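Local coordinates for protein 2-(acetamidomethylene)succinate hydrolase (Mesorhizobium loti, PDB 3KXP) that catalyses the final step of vitamin B6 degradation, hydrolysing (E)-2-(acetamidomethylene)succinate to succinic semialdehyde, acetate, ammonia and carbon dioxide, at residues R160-I165 with K256-V261; T168-T173 with A275-L280; E191-V196 with R215-Y220. All coordinates share one frame; numbering follows the deposited sequence.

In the fold
Contact 1 pairs two neighbouring strands of the central sheet, and contact 2 adjoins it, its centre about 15 Å away; the two touch where Ile260 CD1 packs on Thr277 CG2 (3.8 Å) and Ile260 CG2 on Thr168 CG2 (3.9 Å). Contact 3 joins two helices in the long insertion between those strands, its centre about 32 Å from that of contact 1 and across the centre of the chain. Contact 1 comes close to the inferred active-site residues: the side chain of Ile165 is about 4 Å from that of Asp166 and about 7 Å from that of His294. In contact 3, the Tyr220 side chain is about 10 Å from that of Ile77, a chloride-binding residue.

Contact 1 (R160-I165 with K256-V261); sequences RSVVAI and KPVLIV
Val162 and Val258 both carry CG1 anti to the backbone N (chi1 179° and 177°), which leaves each CG2 anti to the carbonyl carbon; in this shared pose Val258 CG2 rests against Val162 CB at 4.1 Å. On the same face, Ala164 CB approaches Val258 CG1 at 4.3 Å. The other face belongs to Val163, Ile165, Leu259 and Val261. There Val163 CG1 touches Leu259 CD2 and Val261 CG2, each at 4.3 Å, while Ile165 CG1 packs on Val261 CB. The backbones are neighbouring parallel strands in the central sheet of the alpha/beta hydrolase fold, the N-to-C directions of strands 161-165 and 258-261 differing by 11°. Val162 is gripped at both polar atoms, its N bonding to Pro257 O (2.9 Å) and its O accepting from Leu259 N (2.8 Å). The ladder continues with Ala164 N to Leu259 O and with Val261 N to Ala164 O, where the donor stands above the carbonyl plane. Helix 143-154 covers Val162 and Ala164, and Phe311 of helix 301-313 packs on Val163 and Leu259. Before the ladder begins, Pro257 CD abuts Arg160 O at 3.3 Å. Lys256, its side chain bent at three successive torsions, sends NZ to the carbonyl oxygens of Val159 and Pro156, whereas Arg160 NH2 bonds to Ala314 O of the second subunit.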
loop_
_atom_site.group_PDB
_atom_site.type_symbol
_atom_site.label_atom_id
_atom_site.label_comp_id
_atom_site.label_asym_id
_atom_site.label_seq_id
_atom_site.Cartn_x
_atom_site.Cartn_y
_atom_site.Cartn_z
ATOM N N ARG A 160 10.929 -10.867 -1.380
ATOM C CA ARG A 160 9.925 -10.616 -0.359
ATOM C C ARG A 160 8.845 -9.635 -0.819
ATOM O O ARG A 160 7.652 -9.878 -0.635
ATOM C CB ARG A 160 10.634 -10.082 0.889
ATOM C CG ARG A 160 9.730 -9.535 1.969
ATOM C CD ARG A 160 10.566 -9.094 3.168
ATOM N NE ARG A 160 9.900 -8.041 3.930
ATOM C CZ ARG A 160 10.365 -7.516 5.058
ATOM N NH1 ARG A 160 11.509 -7.944 5.577
ATOM N NH2 ARG A 160 9.678 -6.555 5.664
ATOM N N SER A 161 9.273 -8.532 -1.425
ATOM C CA SER A 161 8.351 -7.509 -1.887
ATOM C C SER A 161 9.054 -6.518 -2.799
ATOM O O SER A 161 10.283 -6.410 -2.797
ATOM C CB SER A 161 7.760 -6.764 -0.693
ATOM O OG SER A 161 8.791 -6.270 0.139
ATOM N N VAL A 162 8.262 -5.780 -3.566
ATOM C CA VAL A 162 8.805 -4.802 -4.490
ATOM C C VAL A 162 8.174 -3.428 -4.354
ATOM O O VAL A 162 6.973 -3.301 -4.129
ATOM C CB VAL A 162 8.589 -5.233 -5.948
ATOM C CG1 VAL A 162 9.153 -4.175 -6.891
ATOM C CG2 VAL A 162 9.226 -6.580 -6.193
ATOM N N VAL A 163 9.003 -2.405 -4.489
ATOM C CA VAL A 163 8.542 -1.031 -4.481
ATOM C C VAL A 163 8.894 -0.576 -5.896
ATOM O O VAL A 163 10.044 -0.230 -6.174
ATOM C CB VAL A 163 9.298 -0.162 -3.464
ATOM C CG1 VAL A 163 8.902 1.283 -3.641
ATOM C CG2 VAL A 163 8.987 -0.621 -2.032
ATOM N N ALA A 164 7.906 -0.621 -6.789
ATOM C CA ALA A 164 8.079 -0.237 -8.186
ATOM C C ALA A 164 7.848 1.263 -8.410
ATOM O O ALA A 164 6.714 1.706 -8.597
ATOM C CB ALA A 164 7.127 -1.044 -9.059
ATOM N N ILE A 165 8.930 2.032 -8.416
ATOM C CA ILE A 165 8.839 3.478 -8.600
ATOM C C ILE A 165 8.836 3.956 -10.053
ATOM O O ILE A 165 9.864 3.948 -10.725
ATOM C CB ILE A 165 10.001 4.204 -7.875
ATOM C CG1 ILE A 165 10.005 3.834 -6.386
ATOM C CG2 ILE A 165 9.864 5.715 -8.059
ATOM C CD1 ILE A 165 11.113 4.517 -5.582
ATOM N N LYS A 256 4.021 -11.789 -5.222
ATOM C CA LYS A 256 4.522 -11.133 -4.022
ATOM C C LYS A 256 4.038 -9.682 -3.958
ATOM O O LYS A 256 3.679 -9.092 -4.977
ATOM C CB LYS A 256 6.055 -11.184 -3.995
ATOM C CG LYS A 256 6.629 -12.576 -4.212
ATOM C CD LYS A 256 5.956 -13.597 -3.304
ATOM C CE LYS A 256 6.344 -13.411 -1.852
ATOM N NZ LYS A 256 7.607 -14.127 -1.549
ATOM N N PRO A 257 4.023 -9.088 -2.754
ATOM C CA PRO A 257 3.577 -7.699 -2.563
ATOM C C PRO A 257 4.324 -6.694 -3.436
ATOM O O PRO A 257 5.552 -6.724 -3.520
ATOM C CB PRO A 257 3.836 -7.452 -1.077
ATOM C CG PRO A 257 3.690 -8.826 -0.480
ATOM C CD PRO A 257 4.431 -9.684 -1.471
ATOM N N VAL A 258 3.572 -5.806 -4.077
ATOM C CA VAL A 258 4.158 -4.773 -4.919
ATOM C C VAL A 258 3.482 -3.427 -4.679
ATOM O O VAL A 258 2.271 -3.288 -4.835
ATOM C CB VAL A 258 4.034 -5.129 -6.413
ATOM C CG1 VAL A 258 4.584 -3.987 -7.280
ATOM C CG2 VAL A 258 4.786 -6.426 -6.693
ATOM N N LEU A 259 4.270 -2.439 -4.272
ATOM C CA LEU A 259 3.754 -1.103 -4.044
ATOM C C LEU A 259 4.040 -0.310 -5.318
ATOM O O LEU A 259 5.180 -0.251 -5.771
ATOM C CB LEU A 259 4.464 -0.449 -2.866
ATOM C CG LEU A 259 4.129 1.030 -2.632
ATOM C CD1 LEU A 259 2.722 1.162 -2.044
ATOM C CD2 LEU A 259 5.152 1.639 -1.670
ATOM N N ILE A 260 3.010 0.284 -5.904
ATOM C CA ILE A 260 3.202 1.063 -7.119
ATOM C C ILE A 260 3.315 2.535 -6.751
ATOM O O ILE A 260 2.428 3.092 -6.098
ATOM C CB ILE A 260 2.025 0.897 -8.094
ATOM C CG1 ILE A 260 1.844 -0.577 -8.456
ATOM C CG2 ILE A 260 2.283 1.707 -9.351
ATOM C CD1 ILE A 260 0.601 -0.850 -9.293
ATOM N N VAL A 261 4.415 3.159 -7.154
ATOM C CA VAL A 261 4.617 4.570 -6.870
ATOM C C VAL A 261 4.712 5.328 -8.179
ATOM O O VAL A 261 5.492 4.955 -9.058
ATOM C CB VAL A 261 5.908 4.809 -6.060
ATOM C CG1 VAL A 261 6.132 6.297 -5.875
ATOM C CG2 VAL A 261 5.801 4.129 -4.702
#

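Contact 2 (T168-T173 with A275-L280); sequences TPYIET and AKTSRL
Thr168 and Pro169 close tightly on the side chain of Thr277, all three residues being buried: Thr277 OG1 lies 3.2 Å from Thr168 CB and 3.3 Å from Pro169 CD, and the methyl CG2 of Thr277 adds a second touch on Pro169 CD at 3.7 Å. The Thr277 hydroxyl also hydrogen-bonds to Ala273 O of its own helix, one turn back. Within the loop, Thr168 OG1 donates to Pro169 O on a lone pair (3.0 Å), a bond from Thr168 to the carbonyl of the next residue. With CG anti to the carbonyl carbon (chi1 -50°), beside the backbone N, Tyr170 directs its ring at the helix, where Lys276 CB stands over one face, offset toward the rim, in a CH-pi contact 3.8 Å from the ring centroid; Thr277 OG1 sits in plane at the ring's edge. Farther out the packing gives way to a looser side, where Lys276 is exposed and Tyr170 and Leu280 are partly so. The phenol oxygen reaches Leu280, with CD2 3.8 Å from Tyr170 OH, and a water that donates to Lys276 O makes a weak bond with that same OH. Beyond CG the Lys276 chain is extended, and its NZ remains 5.7 Å from Glu172 OE2, too far for a salt bridge. An alanine in place of Tyr170 would probably leave Lys276 CB without its aromatic face, open a gap beside Leu280 and cost the water one of its partners. The contact thus lays the loop that follows strand 159-165 against helix 271-280; Val248 and Tyr251 of helix 248-253 also pack on Pro169, and Ile260 of strand 258-263 touches both Thr168 and Thr277.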
loop_
_atom_site.group_PDB
_atom_site.type_symbol
_atom_site.label_atom_id
_atom_site.label_comp_id
_atom_site.label_asym_id
_atom_site.label_seq_id
_atom_site.Cartn_x
_atom_site.Cartn_y
_atom_site.Cartn_z
ATOM N N THR A 168 5.092 1.116 -15.036
ATOM C CA THR A 168 3.995 0.166 -15.055
ATOM C C THR A 168 3.761 -0.298 -16.488
ATOM O O THR A 168 4.442 0.145 -17.414
ATOM C CB THR A 168 2.709 0.858 -14.589
ATOM O OG1 THR A 168 2.395 1.911 -15.514
ATOM C CG2 THR A 168 2.883 1.454 -13.184
ATOM N N PRO A 169 2.797 -1.202 -16.688
ATOM C CA PRO A 169 2.543 -1.642 -18.058
ATOM C C PRO A 169 1.717 -0.521 -18.681
ATOM O O PRO A 169 1.425 0.474 -18.010
ATOM C CB PRO A 169 1.706 -2.913 -17.876
ATOM C CG PRO A 169 1.933 -3.323 -16.429
ATOM C CD PRO A 169 2.020 -2.001 -15.726
ATOM N N TYR A 170 1.352 -0.671 -19.950
ATOM C CA TYR A 170 0.517 0.308 -20.642
ATOM C C TYR A 170 1.117 1.683 -20.941
ATOM O O TYR A 170 0.390 2.594 -21.335
ATOM C CB TYR A 170 -0.789 0.513 -19.872
ATOM C CG TYR A 170 -1.509 -0.762 -19.519
ATOM C CD1 TYR A 170 -1.615 -1.183 -18.190
ATOM C CD2 TYR A 170 -2.083 -1.560 -20.514
ATOM C CE1 TYR A 170 -2.276 -2.373 -17.861
ATOM C CE2 TYR A 170 -2.747 -2.751 -20.197
ATOM C CZ TYR A 170 -2.837 -3.153 -18.873
ATOM O OH TYR A 170 -3.470 -4.339 -18.569
ATOM N N ILE A 171 2.420 1.856 -20.753
ATOM C CA ILE A 171 3.043 3.143 -21.052
ATOM C C ILE A 171 2.839 3.423 -22.543
ATOM O O ILE A 171 3.064 2.544 -23.374
ATOM C CB ILE A 171 4.543 3.107 -20.729
ATOM C CG1 ILE A 171 4.730 2.862 -19.227
ATOM C CG2 ILE A 171 5.207 4.402 -21.168
ATOM C CD1 ILE A 171 6.173 2.742 -18.794
ATOM N N GLU A 172 2.408 4.632 -22.889
ATOM C CA GLU A 172 2.168 4.952 -24.296
ATOM C C GLU A 172 3.430 5.102 -25.135
ATOM O O GLU A 172 4.476 5.537 -24.652
ATOM C CB GLU A 172 1.299 6.209 -24.435
ATOM C CG GLU A 172 1.691 7.344 -23.525
ATOM C CD GLU A 172 0.951 7.330 -22.192
ATOM O OE1 GLU A 172 1.500 7.903 -21.230
ATOM O OE2 GLU A 172 -0.172 6.776 -22.105
ATOM N N THR A 173 3.309 4.728 -26.403
ATOM C CA THR A 173 4.410 4.786 -27.355
ATOM C C THR A 173 5.168 6.116 -27.359
ATOM O O THR A 173 6.401 6.138 -27.377
ATOM C CB THR A 173 3.897 4.508 -28.781
ATOM O OG1 THR A 173 3.290 3.212 -28.821
ATOM C CG2 THR A 173 5.041 4.550 -29.785
ATOM N N ALA A 275 -3.996 4.014 -14.161
ATOM C CA ALA A 275 -5.388 3.592 -14.015
ATOM C C ALA A 275 -5.612 2.194 -14.599
ATOM O O ALA A 275 -6.300 1.368 -14.000
ATOM C CB ALA A 275 -6.316 4.601 -14.689
ATOM N N LYS A 276 -5.032 1.932 -15.767
ATOM C CA LYS A 276 -5.172 0.628 -16.413
ATOM C C LYS A 276 -4.447 -0.429 -15.592
ATOM O O LYS A 276 -4.956 -1.536 -15.401
ATOM C CB LYS A 276 -4.596 0.665 -17.829
ATOM C CG LYS A 276 -5.285 1.659 -18.748
ATOM C CD LYS A 276 -4.572 1.761 -20.085
ATOM C CE LYS A 276 -5.158 2.884 -20.933
ATOM N NZ LYS A 276 -4.446 3.046 -22.239
ATOM N N THR A 277 -3.261 -0.081 -15.101
ATOM C CA THR A 277 -2.474 -0.999 -14.285
ATOM C C THR A 277 -3.294 -1.413 -13.064
ATOM O O THR A 277 -3.435 -2.604 -12.779
ATOM C CB THR A 277 -1.152 -0.347 -13.807
ATOM O OG1 THR A 277 -0.375 0.060 -14.943
ATOM C CG2 THR A 277 -0.339 -1.331 -12.979
ATOM N N SER A 278 -3.836 -0.428 -12.347
ATOM C CA SER A 278 -4.645 -0.705 -11.166
ATOM C C SER A 278 -5.869 -1.552 -11.494
ATOM O O SER A 278 -6.319 -2.332 -10.673
ATOM C CB SER A 278 -5.086 0.598 -10.495
ATOM O OG SER A 278 -4.021 1.153 -9.743
ATOM N N ARG A 279 -6.411 -1.401 -12.694
ATOM C CA ARG A 279 -7.570 -2.194 -13.087
ATOM C C ARG A 279 -7.129 -3.646 -13.338
ATOM O O ARG A 279 -7.896 -4.586 -13.134
ATOM C CB ARG A 279 -8.197 -1.599 -14.347
ATOM C CG ARG A 279 -9.390 -2.358 -14.870
ATOM C CD ARG A 279 -9.955 -1.639 -16.086
ATOM N NE ARG A 279 -10.170 -0.224 -15.794
ATOM C CZ ARG A 279 -9.627 0.773 -16.485
ATOM N NH1 ARG A 279 -8.832 0.519 -17.517
ATOM N NH2 ARG A 279 -9.875 2.030 -16.137
ATOM N N LEU A 280 -5.883 -3.810 -13.781
ATOM C CA LEU A 280 -5.303 -5.124 -14.050
ATOM C C LEU A 280 -5.021 -5.830 -12.722
ATOM O O LEU A 280 -5.251 -7.037 -12.574
ATOM C CB LEU A 280 -3.990 -4.969 -14.831
ATOM C CG LEU A 280 -3.197 -6.262 -15.034
ATOM C CD1 LEU A 280 -3.968 -7.179 -15.981
ATOM C CD2 LEU A 280 -1.810 -5.934 -15.590
HETATM O O HOH W 1 -6.032 -3.004 -17.684
#

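Contact 3 (E191-V196 with R215-Y220); sequences EDIKAV and RAESGY
Val196 makes the one aromatic contact, placing CG1 over a face of the Tyr220 ring in a CH-pi arrangement, 4.0 Å from the centroid and 16° off the normal. This methyl is anti to the backbone N (chi1 174°) and also serves the aliphatic packing, since it lies 3.8 Å from Ala216 CB. Ile193, one turn earlier, extends the apolar patch: its CG1 sits 4.1 Å from Ala216 CB, and its terminal CD1 reaches Glu217 CG at 3.6 Å, the two side chains crossing at an oblique angle. Polar groups act around the interface, not across it. Asp192 OD2 caps the first turn of helix 193-203 by accepting from Ala195 N at 3.0 Å, and Glu217 turns its carboxylate to a salt bridge with Arg213. Leu200, farther along helix 193-203, adds to the cover of Ala216 and Tyr220. Both helices belong to the insertion between strands 159-165 and 258-263, where alpha/beta hydrolases commonly carry a cap. With no hydrogen bond between the segments, the contact rests on apolar packing and the CH-pi contact, and the small side chain of Ala216 is consistent with the close approach, its CA 5.9 Å from Val196 CA.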
loop_
_atom_site.group_PDB
_atom_site.type_symbol
_atom_site.label_atom_id
_atom_site.label_comp_id
_atom_site.label_asym_id
_atom_site.label_seq_id
_atom_site.Cartn_x
_atom_site.Cartn_y
_atom_site.Cartn_z
ATOM N N GLU A 191 33.828 18.776 -20.469
ATOM C CA GLU A 191 35.075 19.452 -20.126
ATOM C C GLU A 191 35.495 19.255 -18.669
ATOM O O GLU A 191 36.675 19.049 -18.372
ATOM C CB GLU A 191 34.923 20.941 -20.442
ATOM C CG GLU A 191 35.940 21.847 -19.795
ATOM C CD GLU A 191 35.749 23.293 -20.210
ATOM O OE1 GLU A 191 34.596 23.784 -20.142
ATOM O OE2 GLU A 191 36.748 23.936 -20.599
ATOM N N ASP A 192 34.524 19.328 -17.763
ATOM C CA ASP A 192 34.781 19.155 -16.344
ATOM C C ASP A 192 33.467 18.876 -15.634
ATOM O O ASP A 192 32.399 18.920 -16.251
ATOM C CB ASP A 192 35.462 20.401 -15.770
ATOM C CG ASP A 192 34.738 21.688 -16.129
ATOM O OD1 ASP A 192 35.419 22.733 -16.241
ATOM O OD2 ASP A 192 33.494 21.662 -16.290
ATOM N N ILE A 193 33.530 18.593 -14.342
ATOM C CA ILE A 193 32.318 18.270 -13.617
ATOM C C ILE A 193 31.277 19.382 -13.687
ATOM O O ILE A 193 30.078 19.109 -13.676
ATOM C CB ILE A 193 32.618 17.895 -12.141
ATOM C CG1 ILE A 193 31.401 17.178 -11.543
ATOM C CG2 ILE A 193 32.968 19.126 -11.336
ATOM C CD1 ILE A 193 31.621 16.622 -10.156
ATOM N N LYS A 194 31.721 20.630 -13.786
ATOM C CA LYS A 194 30.776 21.737 -13.868
ATOM C C LYS A 194 29.917 21.594 -15.126
ATOM O O LYS A 194 28.704 21.820 -15.095
ATOM C CB LYS A 194 31.511 23.084 -13.882
ATOM C CG LYS A 194 30.573 24.268 -14.041
ATOM C CD LYS A 194 31.247 25.605 -13.780
ATOM C CE LYS A 194 30.202 26.723 -13.753
ATOM N NZ LYS A 194 30.773 28.056 -13.390
ATOM N N ALA A 195 30.546 21.199 -16.226
ATOM C CA ALA A 195 29.825 21.023 -17.479
ATOM C C ALA A 195 28.841 19.853 -17.375
ATOM O O ALA A 195 27.793 19.863 -18.009
ATOM C CB ALA A 195 30.810 20.788 -18.631
ATOM N N VAL A 196 29.185 18.852 -16.572
ATOM C CA VAL A 196 28.327 17.684 -16.385
ATOM C C VAL A 196 27.063 18.081 -15.627
ATOM O O VAL A 196 25.964 17.651 -15.974
ATOM C CB VAL A 196 29.056 16.564 -15.592
ATOM C CG1 VAL A 196 28.094 15.410 -15.286
ATOM C CG2 VAL A 196 30.230 16.046 -16.395
ATOM N N ARG A 215 24.773 12.467 -9.139
ATOM C CA ARG A 215 24.829 11.809 -10.442
ATOM C C ARG A 215 26.108 12.234 -11.164
ATOM O O ARG A 215 26.808 11.415 -11.765
ATOM C CB ARG A 215 23.628 12.203 -11.305
ATOM C CG ARG A 215 22.321 11.508 -10.969
ATOM C CD ARG A 215 21.195 12.133 -11.770
ATOM N NE ARG A 215 19.920 11.451 -11.598
ATOM C CZ ARG A 215 19.385 10.637 -12.501
ATOM N NH1 ARG A 215 20.019 10.400 -13.646
ATOM N NH2 ARG A 215 18.211 10.066 -12.262
ATOM N N ALA A 216 26.404 13.526 -11.102
ATOM C CA ALA A 216 27.589 14.075 -11.748
ATOM C C ALA A 216 28.897 13.417 -11.288
ATOM O O ALA A 216 29.758 13.091 -12.102
ATOM C CB ALA A 216 27.653 15.584 -11.504
ATOM N N GLU A 217 29.040 13.219 -9.985
ATOM C CA GLU A 217 30.256 12.628 -9.452
ATOM C C GLU A 217 30.329 11.119 -9.603
ATOM O O GLU A 217 31.415 10.565 -9.627
ATOM C CB GLU A 217 30.409 12.956 -7.964
ATOM C CG GLU A 217 30.317 14.425 -7.618
ATOM C CD GLU A 217 30.585 14.692 -6.146
ATOM O OE1 GLU A 217 30.151 13.873 -5.304
ATOM O OE2 GLU A 217 31.219 15.725 -5.831
ATOM N N SER A 218 29.187 10.453 -9.710
ATOM C CA SER A 218 29.191 8.999 -9.784
ATOM C C SER A 218 29.045 8.336 -11.144
ATOM O O SER A 218 29.538 7.236 -11.337
ATOM C CB SER A 218 28.111 8.440 -8.860
ATOM O OG SER A 218 26.818 8.830 -9.306
ATOM N N GLY A 219 28.370 8.983 -12.082
ATOM C CA GLY A 219 28.175 8.350 -13.375
ATOM C C GLY A 219 29.081 8.784 -14.506
ATOM O O GLY A 219 28.900 8.366 -15.645
ATOM N N TYR A 220 30.058 9.625 -14.201
ATOM C CA TYR A 220 30.967 10.110 -15.231
ATOM C C TYR A 220 32.407 10.023 -14.729
ATOM O O TYR A 220 32.714 10.456 -13.615
ATOM C CB TYR A 220 30.580 11.550 -15.617
ATOM C CG TYR A 220 29.114 11.669 -15.985
ATOM C CD1 TYR A 220 28.122 11.588 -15.002
ATOM C CD2 TYR A 220 28.709 11.705 -17.316
ATOM C CE1 TYR A 220 26.774 11.517 -15.333
ATOM C CE2 TYR A 220 27.355 11.633 -17.659
ATOM C CZ TYR A 220 26.395 11.528 -16.663
ATOM O OH TYR A 220 25.063 11.348 -16.989
#